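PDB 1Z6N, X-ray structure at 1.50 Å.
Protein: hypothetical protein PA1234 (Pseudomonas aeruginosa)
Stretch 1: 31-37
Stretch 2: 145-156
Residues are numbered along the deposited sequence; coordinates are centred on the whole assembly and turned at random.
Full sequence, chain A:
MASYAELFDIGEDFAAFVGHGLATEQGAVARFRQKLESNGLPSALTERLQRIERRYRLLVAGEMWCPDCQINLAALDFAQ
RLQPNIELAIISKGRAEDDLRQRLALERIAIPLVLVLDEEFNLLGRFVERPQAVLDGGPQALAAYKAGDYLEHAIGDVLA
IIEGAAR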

ATOM      1  N   ARG A  31       0.617   0.477 -16.079  1.00  8.59           N
ATOM      2  CA  ARG A  31       1.609  -0.498 -16.537  1.00  9.39           C
ATOM      3  C   ARG A  31       2.119  -1.390 -15.406  1.00  9.54           C
ATOM      4  O   ARG A  31       2.335  -2.581 -15.620  1.00  9.85           O
ATOM      5  CB  ARG A  31       2.760   0.194 -17.253  1.00  9.46           C
ATOM      6  CG  ARG A  31       2.346   0.732 -18.612  1.00 11.19           C
ATOM      7  CD  ARG A  31       3.515   1.305 -19.387  1.00 12.16           C
ATOM      8  NE  ARG A  31       4.171   2.386 -18.649  1.00 15.22           N
ATOM      9  CZ  ARG A  31       3.853   3.675 -18.746  1.00 14.73           C
ATOM     10  NH1 ARG A  31       2.861   4.080 -19.531  1.00 13.34           N
ATOM     11  NH2 ARG A  31       4.536   4.564 -18.034  1.00 16.40           N
ATOM     12  N   PHE A  32       2.305  -0.844 -14.203  1.00 10.16           N
ATOM     13  CA  PHE A  32       2.660  -1.711 -13.075  1.00 10.56           C
ATOM     14  C   PHE A  32       1.521  -2.690 -12.819  1.00 10.91           C
ATOM     15  O   PHE A  32       1.746  -3.874 -12.558  1.00 11.58           O
ATOM     16  CB  PHE A  32       2.988  -0.916 -11.792  1.00 10.12           C
ATOM     17  CG  PHE A  32       4.272  -0.135 -11.865  1.00 11.37           C
ATOM     18  CD1 PHE A  32       5.487  -0.779 -12.166  1.00 11.50           C
ATOM     19  CD2 PHE A  32       4.279   1.235 -11.624  1.00 11.33           C
ATOM     20  CE1 PHE A  32       6.677  -0.034 -12.244  1.00 12.72           C
ATOM     21  CE2 PHE A  32       5.457   1.981 -11.694  1.00 12.60           C
ATOM     22  CZ  PHE A  32       6.663   1.342 -12.002  1.00 13.28           C
ATOM     23  N   ARG A  33       0.290  -2.191 -12.903  1.00 11.82           N
ATOM     24  CA  ARG A  33      -0.898  -3.013 -12.730  1.00 13.01           C
ATOM     25  C   ARG A  33      -0.949  -4.115 -13.788  1.00 13.08           C
ATOM     26  O   ARG A  33      -1.141  -5.289 -13.464  1.00 13.26           O
ATOM     27  CB  ARG A  33      -2.153  -2.142 -12.770  1.00 14.02           C
ATOM     28  CG  ARG A  33      -3.455  -2.882 -12.552  1.00 14.81           C
ATOM     29  CD  ARG A  33      -4.680  -2.019 -12.919  1.00 16.64           C
ATOM     30  NE  ARG A  33      -4.766  -0.724 -12.230  1.00 25.57           N
ATOM     31  CZ  ARG A  33      -5.151   0.406 -12.830  1.00 27.18           C
ATOM     32  NH1 ARG A  33      -5.456   0.406 -14.124  1.00 28.63           N
ATOM     33  NH2 ARG A  33      -5.211   1.544 -12.149  1.00 30.67           N
ATOM     34  N   GLN A  34      -0.739  -3.743 -15.046  1.00 12.07           N
ATOM     35  CA  GLN A  34      -0.738  -4.726 -16.130  1.00 11.98           C
ATOM     36  C   GLN A  34       0.362  -5.780 -15.957  1.00 11.31           C
ATOM     37  O   GLN A  34       0.156  -6.944 -16.310  1.00 11.49           O
ATOM     38  CB  GLN A  34      -0.630  -4.032 -17.496  1.00 12.17           C
ATOM     39  CG  GLN A  34      -0.815  -4.945 -18.691  1.00 15.79           C
ATOM     40  CD  GLN A  34      -0.741  -4.174 -19.980  1.00 18.66           C
ATOM     41  OE1 GLN A  34      -0.264  -4.684 -20.998  1.00 23.97           O
ATOM     42  NE2 GLN A  34      -1.201  -2.920 -19.943  1.00 20.41           N
ATOM     43  N   LYS A  35       1.521  -5.370 -15.440  1.00 11.14           N
ATOM     44  CA  LYS A  35       2.632  -6.305 -15.200  1.00 11.71           C
ATOM     45  C   LYS A  35       2.239  -7.378 -14.200  1.00 12.62           C
ATOM     46  O   LYS A  35       2.438  -8.580 -14.432  1.00 12.44           O
ATOM     47  CB  LYS A  35       3.910  -5.588 -14.744  1.00 11.76           C
ATOM     48  CG  LYS A  35       5.051  -6.553 -14.353  1.00 12.12           C
ATOM     49  CD  LYS A  35       6.351  -5.804 -14.140  1.00 14.71           C
ATOM     50  CE  LYS A  35       7.500  -6.750 -13.813  1.00 16.18           C
ATOM     51  NZ  LYS A  35       8.786  -6.074 -14.133  1.00 18.45           N
ATOM     52  N   LEU A  36       1.678  -6.930 -13.082  1.00 13.87           N
ATOM     53  CA  LEU A  36       1.202  -7.835 -12.052  1.00 14.56           C
ATOM     54  C   LEU A  36       0.080  -8.712 -12.599  1.00 15.29           C
ATOM     55  O   LEU A  36       0.074  -9.925 -12.373  1.00 15.30           O
ATOM     56  CB  LEU A  36       0.739  -7.020 -10.839  1.00 14.53           C
ATOM     57  CG  LEU A  36       0.777  -7.649  -9.455  1.00 14.60           C
ATOM     58  CD1 LEU A  36       2.059  -8.432  -9.199  1.00 15.09           C
ATOM     59  CD2 LEU A  36       0.603  -6.523  -8.447  1.00 17.13           C
ATOM     60  N   GLU A  37      -0.831  -8.112 -13.362  1.00 16.13           N
ATOM     61  CA  GLU A  37      -1.969  -8.825 -13.955  1.00 16.64           C
ATOM     62  C   GLU A  37      -1.596  -9.865 -15.023  1.00 17.40           C
ATOM     63  O   GLU A  37      -2.268 -10.896 -15.144  1.00 18.42           O
ATOM     64  CB  GLU A  37      -3.003  -7.842 -14.510  1.00 17.23           C
ATOM     65  CG  GLU A  37      -3.774  -7.140 -13.394  0.50 16.72           C
ATOM     66  CD  GLU A  37      -4.756  -6.090 -13.873  0.50 17.14           C
ATOM     67  OE1 GLU A  37      -4.866  -5.846 -15.095  1.00 17.97           O
ATOM     68  OE2 GLU A  37      -5.426  -5.504 -13.001  1.00 18.77           O
ATOM     69  N   TYR A 145      13.327  -3.193  -8.580  1.00 11.90           N
ATOM     70  CA  TYR A 145      12.164  -2.636  -7.903  1.00 11.54           C
ATOM     71  C   TYR A 145      11.446  -1.541  -8.720  1.00 12.24           C
ATOM     72  O   TYR A 145      10.224  -1.609  -8.901  1.00 11.72           O
ATOM     73  CB  TYR A 145      12.565  -2.121  -6.523  1.00 10.56           C
ATOM     74  CG  TYR A 145      11.572  -1.170  -5.914  1.00  9.55           C
ATOM     75  CD1 TYR A 145      10.349  -1.630  -5.427  1.00  9.10           C
ATOM     76  CD2 TYR A 145      11.862   0.187  -5.822  1.00  7.70           C
ATOM     77  CE1 TYR A 145       9.431  -0.747  -4.859  1.00  8.02           C
ATOM     78  CE2 TYR A 145      10.948   1.077  -5.256  1.00  8.70           C
ATOM     79  CZ  TYR A 145       9.738   0.596  -4.781  1.00  9.68           C
ATOM     80  OH  TYR A 145       8.830   1.465  -4.208  1.00  9.79           O
ATOM     81  N   LYS A 146      12.203  -0.548  -9.207  1.00 13.38           N
ATOM     82  CA  LYS A 146      11.629   0.579  -9.977  1.00 15.22           C
ATOM     83  C   LYS A 146      11.029   0.079 -11.291  1.00 15.03           C
ATOM     84  O   LYS A 146      10.155   0.725 -11.885  1.00 16.00           O
ATOM     85  CB  LYS A 146      12.676   1.661 -10.258  1.00 15.25           C
ATOM     86  CG  LYS A 146      13.055   2.536  -9.070  1.00 17.29           C
ATOM     87  CD  LYS A 146      14.229   3.458  -9.422  1.00 17.98           C
ATOM     88  CE  LYS A 146      14.795   4.171  -8.199  1.00 22.55           C
ATOM     89  NZ  LYS A 146      16.084   4.841  -8.555  1.00 24.56           N
ATOM     90  N   ALA A 147      11.507  -1.082 -11.732  1.00 15.47           N
ATOM     91  CA  ALA A 147      10.962  -1.780 -12.885  1.00 15.67           C
ATOM     92  C   ALA A 147       9.762  -2.687 -12.569  1.00 15.37           C
ATOM     93  O   ALA A 147       9.215  -3.325 -13.467  1.00 15.98           O
ATOM     94  CB  ALA A 147      12.064  -2.573 -13.590  1.00 15.80           C
ATOM     95  N   GLY A 148       9.364  -2.777 -11.298  1.00 14.61           N
ATOM     96  CA  GLY A 148       8.216  -3.609 -10.933  1.00 13.55           C
ATOM     97  C   GLY A 148       8.464  -5.066 -10.550  1.00 13.13           C
ATOM     98  O   GLY A 148       7.522  -5.856 -10.426  1.00 12.51           O
ATOM     99  N   ASP A 149       9.713  -5.435 -10.311  1.00 12.45           N
ATOM    100  CA  ASP A 149       9.999  -6.838 -10.030  1.00 12.72           C
ATOM    101  C   ASP A 149       9.627  -7.293  -8.606  1.00 12.23           C
ATOM    102  O   ASP A 149       9.708  -8.483  -8.297  1.00 12.64           O
ATOM    103  CB  ASP A 149      11.456  -7.180 -10.371  1.00 13.09           C
ATOM    104  CG  ASP A 149      11.760  -7.052 -11.865  1.00 15.02           C
ATOM    105  OD1 ASP A 149      10.817  -7.010 -12.683  1.00 16.69           O
ATOM    106  OD2 ASP A 149      12.955  -7.001 -12.218  1.00 19.44           O
ATOM    107  N   TYR A 150       9.203  -6.353  -7.759  1.00 11.44           N
ATOM    108  CA  TYR A 150       8.848  -6.663  -6.369  1.00 10.94           C
ATOM    109  C   TYR A 150       7.405  -6.272  -6.022  1.00 10.53           C
ATOM    110  O   TYR A 150       7.087  -6.035  -4.851  1.00  9.64           O
ATOM    111  CB  TYR A 150       9.807  -5.966  -5.402  1.00 10.76           C
ATOM    112  CG  TYR A 150      11.224  -6.484  -5.412  1.00 11.65           C
ATOM    113  CD1 TYR A 150      12.159  -5.990  -6.314  1.00 12.39           C
ATOM    114  CD2 TYR A 150      11.638  -7.440  -4.483  1.00 10.01           C
ATOM    115  CE1 TYR A 150      13.464  -6.434  -6.314  1.00 12.05           C
ATOM    116  CE2 TYR A 150      12.953  -7.905  -4.472  1.00 10.73           C
ATOM    117  CZ  TYR A 150      13.860  -7.404  -5.396  1.00 11.49           C
ATOM    118  OH  TYR A 150      15.156  -7.860  -5.385  1.00 12.87           O
ATOM    119  N   LEU A 151       6.526  -6.223  -7.027  1.00 10.19           N
ATOM    120  CA  LEU A 151       5.116  -5.918  -6.769  1.00 10.72           C
ATOM    121  C   LEU A 151       4.458  -6.924  -5.841  1.00 10.47           C
ATOM    122  O   LEU A 151       3.747  -6.536  -4.913  1.00 10.48           O
ATOM    123  CB  LEU A 151       4.310  -5.825  -8.066  1.00 11.48           C
ATOM    124  CG  LEU A 151       4.442  -4.552  -8.890  1.00 13.15           C
ATOM    125  CD1 LEU A 151       3.637  -3.411  -8.352  1.00 11.59           C
ATOM    126  CD2 LEU A 151       5.859  -4.130  -9.032  1.00 15.76           C
ATOM    127  N   GLU A 152       4.697  -8.214  -6.072  1.00  9.85           N
ATOM    128  CA  GLU A 152       4.100  -9.237  -5.226  1.00 10.52           C
ATOM    129  C   GLU A 152       4.543  -9.077  -3.757  1.00 10.37           C
ATOM    130  O   GLU A 152       3.780  -9.381  -2.834  1.00 11.10           O
ATOM    131  CB  GLU A 152       4.469 -10.629  -5.725  1.00 10.88           C
ATOM    132  CG  GLU A 152       5.939 -10.950  -5.579  1.00 14.19           C
ATOM    133  CD  GLU A 152       6.334 -12.227  -6.284  1.00 18.36           C
ATOM    134  OE1 GLU A 152       5.926 -12.421  -7.453  1.00 19.93           O
ATOM    135  OE2 GLU A 152       7.064 -13.030  -5.667  1.00 20.58           O
ATOM    136  N   HIS A 153       5.769  -8.587  -3.564  1.00 10.19           N
ATOM    137  CA  HIS A 153       6.341  -8.437  -2.215  1.00  9.73           C
ATOM    138  C   HIS A 153       5.618  -7.387  -1.372  1.00  9.44           C
ATOM    139  O   HIS A 153       5.555  -7.526  -0.134  1.00  9.17           O
ATOM    140  CB  HIS A 153       7.834  -8.097  -2.280  1.00  9.97           C
ATOM    141  CG  HIS A 153       8.655  -9.100  -3.025  1.00 10.41           C
ATOM    142  ND1 HIS A 153       8.573  -9.256  -4.393  1.00 10.95           N
ATOM    143  CD2 HIS A 153       9.587  -9.985  -2.600  1.00 10.88           C
ATOM    144  CE1 HIS A 153       9.413 -10.201  -4.777  1.00 10.76           C
ATOM    145  NE2 HIS A 153      10.045 -10.658  -3.709  1.00 11.37           N
ATOM    146  N   ALA A 154       5.084  -6.347  -2.017  1.00  8.55           N
ATOM    147  CA  ALA A 154       4.311  -5.349  -1.284  1.00  8.10           C
ATOM    148  C   ALA A 154       3.077  -6.030  -0.687  1.00  8.19           C
ATOM    149  O   ALA A 154       2.728  -5.798   0.479  1.00  8.43           O
ATOM    150  CB  ALA A 154       3.904  -4.190  -2.214  1.00  7.96           C
ATOM    151  N   ILE A 155       2.442  -6.889  -1.483  1.00  8.08           N
ATOM    152  CA  ILE A 155       1.280  -7.649  -1.035  1.00  8.06           C
ATOM    153  C   ILE A 155       1.659  -8.601   0.094  1.00  7.76           C
ATOM    154  O   ILE A 155       0.970  -8.659   1.121  1.00  8.34           O
ATOM    155  CB  ILE A 155       0.623  -8.430  -2.196  1.00  7.93           C
ATOM    156  CG1 ILE A 155       0.135  -7.457  -3.291  1.00  7.76           C
ATOM    157  CG2 ILE A 155      -0.529  -9.287  -1.682  1.00  8.77           C
ATOM    158  CD1 ILE A 155      -0.296  -8.158  -4.596  1.00  8.37           C
ATOM    159  N   GLY A 156       2.755  -9.343  -0.101  1.00  7.38           N
ATOM    160  CA  GLY A 156       3.250 -10.297   0.911  1.00  7.40           C
ATOM    161  C   GLY A 156       3.553  -9.626   2.239  1.00  7.68           C
ATOM    162  O   GLY A 156       3.214 -10.161   3.298  1.00  7.90           O
TER

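The polar anchor of this contact is a single ammonium group. Lys-35 reaches out from its helix with all four chi angles in t, an almost fully extended chain, and its NZ donates a hydrogen bond to Asp-149 OD1 at 2.7 Å, which is also a salt bridge. The same NZ donates to the backbone, with Ala-147 O at 2.9 Å from Lys-35 NZ. One cation thus reads both a carboxylate and a carbonyl left available where a helix gives way to a turn. Asp-149 directs its CA-to-CB bond away from the helix of Lys-35, yet the end of its side chain comes back to meet the charge.

Between these two acceptors lies Gly-148, the pivot of the chain. Its phi of 91° belongs to a Schellman motif, with Gly-148 N bonded to Tyr-145 O at 2.8 Å, and it opens a type I turn running to Leu-151. The backbone angles by themselves call for glycine, since a CB would jam against the preceding carbonyl O; an ideal CB on Gly-148 would in addition lie tight against Lys-35 CD, at 3.1 Å, and Phe-32 CD1, at 3.3 Å. Here the CA atoms of Phe-32 and Gly-148 are 6.2 Å apart, the nearest CA approach of the two stretches.

Phe-32 fills the space beside this turn. Its ring presents an edge to the main chain, with Phe-32 CZ 3.5 Å from Lys-146 O, while its CB lies 4.3 Å from Leu-151 CD1.

One helical turn along from Phe-32, Leu-36 continues the apolar packing. Leu-36 CD1 approaches Leu-151 CB at 3.6 Å, and Leu-36 CD2 lies 4.3 Å from Ile-155 CD1. Leu-151 and Ile-155, four residues apart, both point toward the first helix, so Leu-36 meets successive turns of a helix crossing at -83°. The rule is compact: charge on the turn, glycine where the CA atoms come nearest, leucine and isoleucine beyond.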